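Local coordinates for protein putative branched-chain amino acid ABC transporter (Chromobacterium violaceum, PDB 4PYR) that is of unproven function but belongs to the LppC lipoprotein family, may regulate an enzyme, and binds glutathione in the crystal, at residues A[52-66]-A[75-87]. Sequence-based numbering, arbitrary orientation.
With GSH (glutathione), chain B.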
ATOM      1  N   TYR A  52      -3.284 -10.816 -22.481  1.00 28.41           N
ATOM      2  CA  TYR A  52      -1.941 -10.244 -22.354  1.00 26.56           C
ATOM      3  C   TYR A  52      -1.226 -10.449 -23.673  1.00 30.62           C
ATOM      4  O   TYR A  52      -0.693  -9.508 -24.263  1.00 30.97           O
ATOM      5  CB  TYR A  52      -1.173 -10.921 -21.211  1.00 29.17           C
ATOM      6  CG  TYR A  52       0.228 -10.439 -20.997  1.00 25.58           C
ATOM      7  CD1 TYR A  52       1.293 -11.006 -21.704  1.00 27.10           C
ATOM      8  CD2 TYR A  52       0.510  -9.464 -20.076  1.00 24.50           C
ATOM      9  CE1 TYR A  52       2.611 -10.576 -21.476  1.00 31.59           C
ATOM     10  CE2 TYR A  52       1.795  -9.003 -19.841  1.00 26.14           C
ATOM     11  CZ  TYR A  52       2.860  -9.582 -20.540  1.00 27.54           C
ATOM     12  OH  TYR A  52       4.155  -9.131 -20.333  1.00 28.95           O
ATOM     13  N   ARG A  53      -1.219 -11.685 -24.145  1.00 30.28           N
ATOM     14  CA  ARG A  53      -0.585 -11.999 -25.419  1.00 32.35           C
ATOM     15  C   ARG A  53      -1.103 -11.123 -26.542  1.00 35.06           C
ATOM     16  O   ARG A  53      -0.330 -10.626 -27.337  1.00 34.80           O
ATOM     17  CB  ARG A  53      -0.765 -13.467 -25.791  1.00 35.35           C
ATOM     18  CG  ARG A  53       0.165 -14.401 -25.004  1.00 31.19           C
ATOM     19  CD  ARG A  53       0.019 -15.857 -25.346  1.00 39.12           C
ATOM     20  NE  ARG A  53       0.652 -16.152 -26.629  1.00 40.13           N
ATOM     21  CZ  ARG A  53       1.960 -16.305 -26.797  1.00 41.57           C
ATOM     22  NH1 ARG A  53       2.781 -16.224 -25.760  1.00 45.58           N
ATOM     23  NH2 ARG A  53       2.448 -16.556 -27.999  1.00 48.14           N
ATOM     24  N   ALA A  54      -2.415 -10.895 -26.596  1.00 33.81           N
ATOM     25  CA  ALA A  54      -2.955 -10.092 -27.694  1.00 35.06           C
ATOM     26  C   ALA A  54      -2.607  -8.582 -27.571  1.00 31.52           C
ATOM     27  O   ALA A  54      -2.494  -7.875 -28.587  1.00 33.98           O
ATOM     28  CB  ALA A  54      -4.465 -10.303 -27.820  1.00 32.96           C
ATOM     29  N   ALA A  55      -2.463  -8.093 -26.338  1.00 29.22           N
ATOM     30  CA  ALA A  55      -2.076  -6.706 -26.096  1.00 29.55           C
ATOM     31  C   ALA A  55      -0.635  -6.522 -26.620  1.00 28.22           C
ATOM     32  O   ALA A  55      -0.354  -5.597 -27.361  1.00 28.99           O
ATOM     33  CB  ALA A  55      -2.201  -6.364 -24.617  1.00 27.55           C
ATOM     34  N   VAL A  56       0.239  -7.465 -26.282  1.00 29.82           N
ATOM     35  CA  VAL A  56       1.629  -7.448 -26.755  1.00 32.14           C
ATOM     36  C   VAL A  56       1.701  -7.553 -28.280  1.00 35.18           C
ATOM     37  O   VAL A  56       2.434  -6.788 -28.931  1.00 36.53           O
ATOM     38  CB  VAL A  56       2.403  -8.593 -26.082  1.00 33.17           C
ATOM     39  CG1 VAL A  56       3.747  -8.876 -26.780  1.00 38.07           C
ATOM     40  CG2 VAL A  56       2.625  -8.273 -24.625  1.00 29.26           C
ATOM     41  N   ALA A  57       0.941  -8.489 -28.846  1.00 36.49           N
ATOM     42  CA  ALA A  57       0.803  -8.604 -30.287  1.00 38.84           C
ATOM     43  C   ALA A  57       0.330  -7.286 -30.899  1.00 34.84           C
ATOM     44  O   ALA A  57       0.693  -6.977 -32.001  1.00 46.31           O
ATOM     45  CB  ALA A  57      -0.139  -9.747 -30.670  1.00 44.10           C
ATOM     46  N   ASP A  58      -0.465  -6.494 -30.170  1.00 39.39           N
ATOM     47  CA  ASP A  58      -0.912  -5.208 -30.701  1.00 37.31           C
ATOM     48  C   ASP A  58       0.029  -4.021 -30.419  1.00 37.98           C
ATOM     49  O   ASP A  58      -0.346  -2.889 -30.664  1.00 39.11           O
ATOM     50  CB  ASP A  58      -2.317  -4.863 -30.185  1.00 34.51           C
ATOM     51  CG  ASP A  58      -3.003  -3.811 -31.060  1.00 35.19           C
ATOM     52  OD1 ASP A  58      -3.372  -4.125 -32.212  1.00 38.91           O
ATOM     53  OD2 ASP A  58      -3.161  -2.659 -30.562  1.00 38.66           O
ATOM     54  N   GLY A  59       1.220  -4.250 -29.879  1.00 34.05           N
ATOM     55  CA  GLY A  59       2.224  -3.189 -29.803  1.00 33.97           C
ATOM     56  C   GLY A  59       2.375  -2.565 -28.427  1.00 31.15           C
ATOM     57  O   GLY A  59       3.119  -1.594 -28.265  1.00 32.93           O
ATOM     58  N   VAL A  60       1.659  -3.097 -27.431  1.00 29.02           N
ATOM     59  CA  VAL A  60       1.894  -2.727 -26.042  1.00 28.47           C
ATOM     60  C   VAL A  60       3.366  -2.975 -25.653  1.00 28.71           C
ATOM     61  O   VAL A  60       3.934  -4.040 -25.968  1.00 28.71           O
ATOM     62  CB  VAL A  60       0.889  -3.488 -25.148  1.00 29.42           C
ATOM     63  CG1 VAL A  60       1.284  -3.521 -23.689  1.00 32.63           C
ATOM     64  CG2 VAL A  60      -0.503  -2.900 -25.365  1.00 27.62           C
ATOM     65  N   ASN A  61       4.012  -1.988 -25.042  1.00 24.77           N
ATOM     66  CA  ASN A  61       5.386  -2.188 -24.564  1.00 29.43           C
ATOM     67  C   ASN A  61       5.597  -2.157 -23.053  1.00 23.71           C
ATOM     68  O   ASN A  61       6.730  -2.305 -22.601  1.00 30.15           O
ATOM     69  CB  ASN A  61       6.352  -1.264 -25.301  1.00 35.06           C
ATOM     70  CG  ASN A  61       5.858   0.158 -25.384  1.00 30.24           C
ATOM     71  OD1 ASN A  61       5.127   0.599 -24.534  1.00 33.20           O
ATOM     72  ND2 ASN A  61       6.252   0.873 -26.420  1.00 42.17           N
ATOM     73  N   VAL A  62       4.506  -1.981 -22.281  1.00 23.60           N
ATOM     74  CA  VAL A  62       4.534  -2.203 -20.843  1.00 21.00           C
ATOM     75  C   VAL A  62       3.080  -2.492 -20.442  1.00 20.68           C
ATOM     76  O   VAL A  62       2.171  -2.111 -21.155  1.00 20.10           O
ATOM     77  CB  VAL A  62       5.040  -0.929 -20.131  1.00 22.08           C
ATOM     78  CG1 VAL A  62       4.176   0.267 -20.512  1.00 22.73           C
ATOM     79  CG2 VAL A  62       5.202  -1.093 -18.631  1.00 22.17           C
ATOM     80  N   VAL A  63       2.914  -3.232 -19.367  1.00 17.88           N
ATOM     81  CA  VAL A  63       1.591  -3.622 -18.888  1.00 18.90           C
ATOM     82  C   VAL A  63       1.407  -3.256 -17.434  1.00 18.11           C
ATOM     83  O   VAL A  63       2.337  -3.341 -16.645  1.00 18.35           O
ATOM     84  CB  VAL A  63       1.375  -5.139 -19.120  1.00 19.31           C
ATOM     85  CG1 VAL A  63       0.208  -5.673 -18.306  1.00 20.07           C
ATOM     86  CG2 VAL A  63       1.145  -5.416 -20.598  1.00 20.58           C
ATOM     87  N   ILE A  64       0.201  -2.740 -17.130  1.00 17.69           N
ATOM     88  CA  ILE A  64      -0.280  -2.576 -15.757  1.00 15.65           C
ATOM     89  C   ILE A  64      -1.299  -3.677 -15.536  1.00 16.55           C
ATOM     90  O   ILE A  64      -2.227  -3.833 -16.334  1.00 17.02           O
ATOM     91  CB  ILE A  64      -0.955  -1.210 -15.555  1.00 15.32           C
ATOM     92  CG1 ILE A  64       0.130  -0.130 -15.655  1.00 15.19           C
ATOM     93  CG2 ILE A  64      -1.684  -1.166 -14.195  1.00 17.26           C
ATOM     94  CD1 ILE A  64      -0.461   1.268 -15.798  1.00 15.13           C
ATOM     95  N   GLY A  65      -1.083  -4.453 -14.474  1.00 16.90           N
ATOM     96  CA  GLY A  65      -1.888  -5.620 -14.214  1.00 18.31           C
ATOM     97  C   GLY A  65      -1.035  -6.861 -14.288  1.00 19.48           C
ATOM     98  O   GLY A  65       0.106  -6.803 -14.725  1.00 22.28           O
ATOM     99  N   PRO A  66      -1.600  -7.986 -13.863  1.00 21.75           N
ATOM    100  CA  PRO A  66      -2.956  -8.197 -13.366  1.00 21.67           C
ATOM    101  C   PRO A  66      -3.144  -7.847 -11.892  1.00 20.93           C
ATOM    102  O   PRO A  66      -2.236  -7.376 -11.208  1.00 21.40           O
ATOM    103  CB  PRO A  66      -3.172  -9.721 -13.515  1.00 27.24           C
ATOM    104  CG  PRO A  66      -1.903 -10.297 -13.987  1.00 28.58           C
ATOM    105  CD  PRO A  66      -0.852  -9.235 -13.926  1.00 23.76           C
ATOM    106  N   LEU A  75       0.198 -16.035 -15.420  1.00 34.49           N
ATOM    107  CA  LEU A  75       0.789 -15.136 -16.420  1.00 28.38           C
ATOM    108  C   LEU A  75       2.323 -15.138 -16.440  1.00 30.97           C
ATOM    109  O   LEU A  75       2.912 -15.009 -17.499  1.00 30.85           O
ATOM    110  CB  LEU A  75       0.307 -13.704 -16.200  1.00 30.98           C
ATOM    111  CG  LEU A  75       0.776 -12.613 -17.199  1.00 24.17           C
ATOM    112  CD1 LEU A  75       0.331 -13.030 -18.602  1.00 34.51           C
ATOM    113  CD2 LEU A  75       0.292 -11.214 -16.871  1.00 26.34           C
ATOM    114  N   ALA A  76       2.938 -15.232 -15.265  1.00 29.58           N
ATOM    115  CA  ALA A  76       4.404 -15.012 -15.116  1.00 29.50           C
ATOM    116  C   ALA A  76       5.290 -15.659 -16.228  1.00 29.96           C
ATOM    117  O   ALA A  76       6.157 -14.984 -16.814  1.00 36.41           O
ATOM    118  CB  ALA A  76       4.857 -15.453 -13.732  1.00 30.77           C
ATOM    119  N   PRO A  77       5.025 -16.915 -16.581  1.00 36.36           N
ATOM    120  CA  PRO A  77       5.932 -17.543 -17.597  1.00 38.83           C
ATOM    121  C   PRO A  77       5.843 -16.887 -18.969  1.00 43.28           C
ATOM    122  O   PRO A  77       6.794 -16.974 -19.749  1.00 45.64           O
ATOM    123  CB  PRO A  77       5.462 -19.025 -17.684  1.00 42.99           C
ATOM    124  CG  PRO A  77       4.721 -19.247 -16.399  1.00 42.38           C
ATOM    125  CD  PRO A  77       4.129 -17.926 -15.979  1.00 37.53           C
ATOM    126  N   SER A  78       4.712 -16.235 -19.242  1.00 40.85           N
ATOM    127  CA  SER A  78       4.471 -15.604 -20.549  1.00 43.50           C
ATOM    128  C   SER A  78       4.893 -14.125 -20.609  1.00 37.53           C
ATOM    129  O   SER A  78       4.861 -13.488 -21.681  1.00 39.75           O
ATOM    130  CB  SER A  78       2.991 -15.803 -20.956  1.00 43.56           C
ATOM    131  OG  SER A  78       2.682 -17.189 -20.892  1.00 43.71           O
ATOM    132  N   VAL A  79       5.334 -13.597 -19.471  1.00 37.48           N
ATOM    133  CA  VAL A  79       5.664 -12.158 -19.378  1.00 30.92           C
ATOM    134  C   VAL A  79       6.876 -11.853 -20.232  1.00 32.71           C
ATOM    135  O   VAL A  79       7.969 -12.458 -20.077  1.00 43.36           O
ATOM    136  CB  VAL A  79       5.830 -11.666 -17.918  1.00 31.96           C
ATOM    137  CG1 VAL A  79       6.525 -10.304 -17.850  1.00 34.33           C
ATOM    138  CG2 VAL A  79       4.445 -11.577 -17.282  1.00 31.35           C
ATOM    139  N   THR A  80       6.649 -10.981 -21.208  1.00 34.52           N
ATOM    140  CA  THR A  80       7.721 -10.637 -22.159  1.00 35.64           C
ATOM    141  C   THR A  80       7.976  -9.143 -22.321  1.00 26.72           C
ATOM    142  O   THR A  80       8.955  -8.762 -22.939  1.00 35.91           O
ATOM    143  CB  THR A  80       7.411 -11.166 -23.549  1.00 33.81           C
ATOM    144  OG1 THR A  80       6.143 -10.643 -23.949  1.00 35.96           O
ATOM    145  CG2 THR A  80       7.407 -12.695 -23.557  1.00 44.32           C
ATOM    146  N   VAL A  81       7.086  -8.312 -21.791  1.00 30.65           N
ATOM    147  CA  VAL A  81       7.349  -6.890 -21.655  1.00 22.54           C
ATOM    148  C   VAL A  81       7.243  -6.520 -20.161  1.00 27.16           C
ATOM    149  O   VAL A  81       6.644  -7.268 -19.375  1.00 28.64           O
ATOM    150  CB  VAL A  81       6.381  -6.022 -22.486  1.00 25.87           C
ATOM    151  CG1 VAL A  81       6.429  -6.396 -23.931  1.00 26.59           C
ATOM    152  CG2 VAL A  81       4.947  -6.045 -21.929  1.00 26.14           C
ATOM    153  N   PRO A  82       7.889  -5.420 -19.752  1.00 26.57           N
ATOM    154  CA  PRO A  82       7.827  -5.042 -18.356  1.00 22.49           C
ATOM    155  C   PRO A  82       6.395  -5.018 -17.908  1.00 23.88           C
ATOM    156  O   PRO A  82       5.571  -4.394 -18.580  1.00 21.52           O
ATOM    157  CB  PRO A  82       8.491  -3.675 -18.333  1.00 24.49           C
ATOM    158  CG  PRO A  82       9.391  -3.657 -19.501  1.00 25.97           C
ATOM    159  CD  PRO A  82       8.634  -4.431 -20.550  1.00 28.28           C
ATOM    160  N   THR A  83       6.104  -5.725 -16.813  1.00 22.37           N
ATOM    161  CA  THR A  83       4.728  -5.891 -16.379  1.00 22.13           C
ATOM    162  C   THR A  83       4.632  -5.587 -14.910  1.00 20.39           C
ATOM    163  O   THR A  83       5.353  -6.146 -14.099  1.00 23.23           O
ATOM    164  CB  THR A  83       4.282  -7.314 -16.716  1.00 23.61           C
ATOM    165  OG1 THR A  83       4.373  -7.467 -18.122  1.00 23.08           O
ATOM    166  CG2 THR A  83       2.883  -7.591 -16.291  1.00 23.44           C
ATOM    167  N   LEU A  84       3.755  -4.618 -14.615  1.00 19.42           N
ATOM    168  CA  LEU A  84       3.557  -4.149 -13.252  1.00 18.82           C
ATOM    169  C   LEU A  84       2.280  -4.741 -12.702  1.00 18.09           C
ATOM    170  O   LEU A  84       1.186  -4.146 -12.826  1.00 18.25           O
ATOM    171  CB  LEU A  84       3.516  -2.613 -13.220  1.00 18.69           C
ATOM    172  CG  LEU A  84       3.522  -2.071 -11.813  1.00 18.24           C
ATOM    173  CD1 LEU A  84       4.826  -2.247 -11.074  1.00 20.10           C
ATOM    174  CD2 LEU A  84       3.154  -0.593 -11.940  1.00 18.47           C
ATOM    175  N   ALA A  85       2.405  -5.905 -12.074  1.00 18.31           N
ATOM    176  CA  ALA A  85       1.280  -6.483 -11.340  1.00 19.81           C
ATOM    177  C   ALA A  85       0.916  -5.643 -10.117  1.00 20.03           C
ATOM    178  O   ALA A  85       1.742  -4.972  -9.513  1.00 19.11           O
ATOM    179  CB  ALA A  85       1.593  -7.920 -10.947  1.00 23.91           C
ATOM    180  N   LEU A  86      -0.369  -5.702  -9.744  1.00 19.78           N
ATOM    181  CA  LEU A  86      -0.836  -4.884  -8.639  1.00 20.73           C
ATOM    182  C   LEU A  86      -1.191  -5.727  -7.442  1.00 22.81           C
ATOM    183  O   LEU A  86      -2.080  -5.391  -6.656  1.00 26.52           O
ATOM    184  CB  LEU A  86      -2.009  -4.009  -9.102  1.00 20.87           C
ATOM    185  CG  LEU A  86      -1.686  -3.014 -10.241  1.00 21.24           C
ATOM    186  CD1 LEU A  86      -2.924  -2.186 -10.614  1.00 19.76           C
ATOM    187  CD2 LEU A  86      -0.554  -2.086  -9.827  1.00 19.81           C
ATOM    188  N   ASN A  87      -0.490  -6.843  -7.323  1.00 23.61           N
ATOM    189  CA  ASN A  87      -0.517  -7.680  -6.136  1.00 24.20           C
ATOM    190  C   ASN A  87       0.859  -8.311  -6.022  1.00 27.75           C
ATOM    191  O   ASN A  87       1.662  -8.187  -6.933  1.00 27.77           O
ATOM    192  CB  ASN A  87      -1.652  -8.729  -6.207  1.00 26.98           C
ATOM    193  CG  ASN A  87      -1.909  -9.363  -4.860  1.00 30.93           C
ATOM    194  OD1 ASN A  87      -1.110 -10.174  -4.344  1.00 35.98           O
ATOM    195  ND2 ASN A  87      -2.980  -8.953  -4.252  1.00 35.22           N
TER
HETATM  196  N1  GSH B 401       0.967 -12.291   1.259  1.00 38.10           N
HETATM  197  CA1 GSH B 401      -0.162 -11.947   2.098  1.00 37.78           C
HETATM  198  C1  GSH B 401      -0.194 -12.765   3.373  1.00 36.28           C
HETATM  199  O11 GSH B 401       0.801 -12.785   4.148  1.00 39.60           O
HETATM  200  O12 GSH B 401      -1.249 -13.380   3.656  1.00 45.47           O
HETATM  201  CB1 GSH B 401      -1.476 -12.128   1.328  1.00 36.77           C
HETATM  202  CG1 GSH B 401      -1.542 -11.331   0.026  1.00 35.67           C
HETATM  203  CD1 GSH B 401      -1.511  -9.858   0.298  1.00 36.57           C
HETATM  204  OE1 GSH B 401      -1.290  -9.467   1.435  1.00 34.84           O
HETATM  205  N2  GSH B 401      -1.751  -9.078  -0.779  1.00 39.56           N
HETATM  206  CA2 GSH B 401      -1.785  -7.609  -0.786  1.00 40.65           C
HETATM  207  C2  GSH B 401      -3.201  -7.144  -0.950  1.00 44.59           C
HETATM  208  O2  GSH B 401      -3.959  -7.954  -0.406  1.00 47.15           O
HETATM  209  CB2 GSH B 401      -0.886  -7.089  -1.891  1.00 43.88           C
HETATM  210  SG2 GSH B 401       0.378  -8.292  -2.272  1.00 47.24           S
HETATM  211  N3  GSH B 401      -3.639  -6.002  -1.601  1.00 38.98           N
HETATM  212  CA3 GSH B 401      -2.908  -4.829  -2.166  1.00 40.09           C
HETATM  213  C3  GSH B 401      -3.323  -4.358  -3.563  1.00 42.73           C
HETATM  214  O31 GSH B 401      -3.232  -3.129  -3.884  1.00 36.61           O
HETATM  215  O32 GSH B 401      -3.754  -5.205  -4.371  1.00 36.41           O
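Val-63 and Ile-64 pair in parallel with Thr-83 and Leu-84, the axes of strands 62-64 and 83-85 approaching to 4.7 Å. Val-63 N bonds to Pro-82 O, Leu-84 N returns to Val-63 O and Gly-65 N to Leu-84 O; past the strand ends Leu-86 N meets Pro-66 O at 2.9 Å. At the phi of Gly-65, 116°, a CB would jam against Ile-64 O, which calls for glycine, and a cis peptide joins it to Pro-66. The strands are neighbours in a beta-alpha-beta unit with helix 69-75 as the connection, within the parallel sheet of a periplasmic-binding-protein-like lobe; the second runs on into Leu-86 and Asn-87 of the glutathione pocket. Helix 48-57 sends Tyr-52, CG anti to the backbone N (chi1 179°), toward the turn 78-81. Tyr-52 OH donates to Thr-83 OG1 (2.8 Å), in the ring plane, and accepts from Thr-80 N (3.2 Å) and weakly from Val-81 N. Thr-83 OG1 in turn donates to Val-81 O (2.6 Å), so one hydroxyl both accepts and donates, while methyl CG2 packs beside Val-63 CG1. Forked Leu-75 suits its place: CD1 makes a CH-pi contact over the Tyr-52 ring face, 3.9 Å from the centroid, and CD2 touches both that ring and Pro-66 CD (3.7 Å).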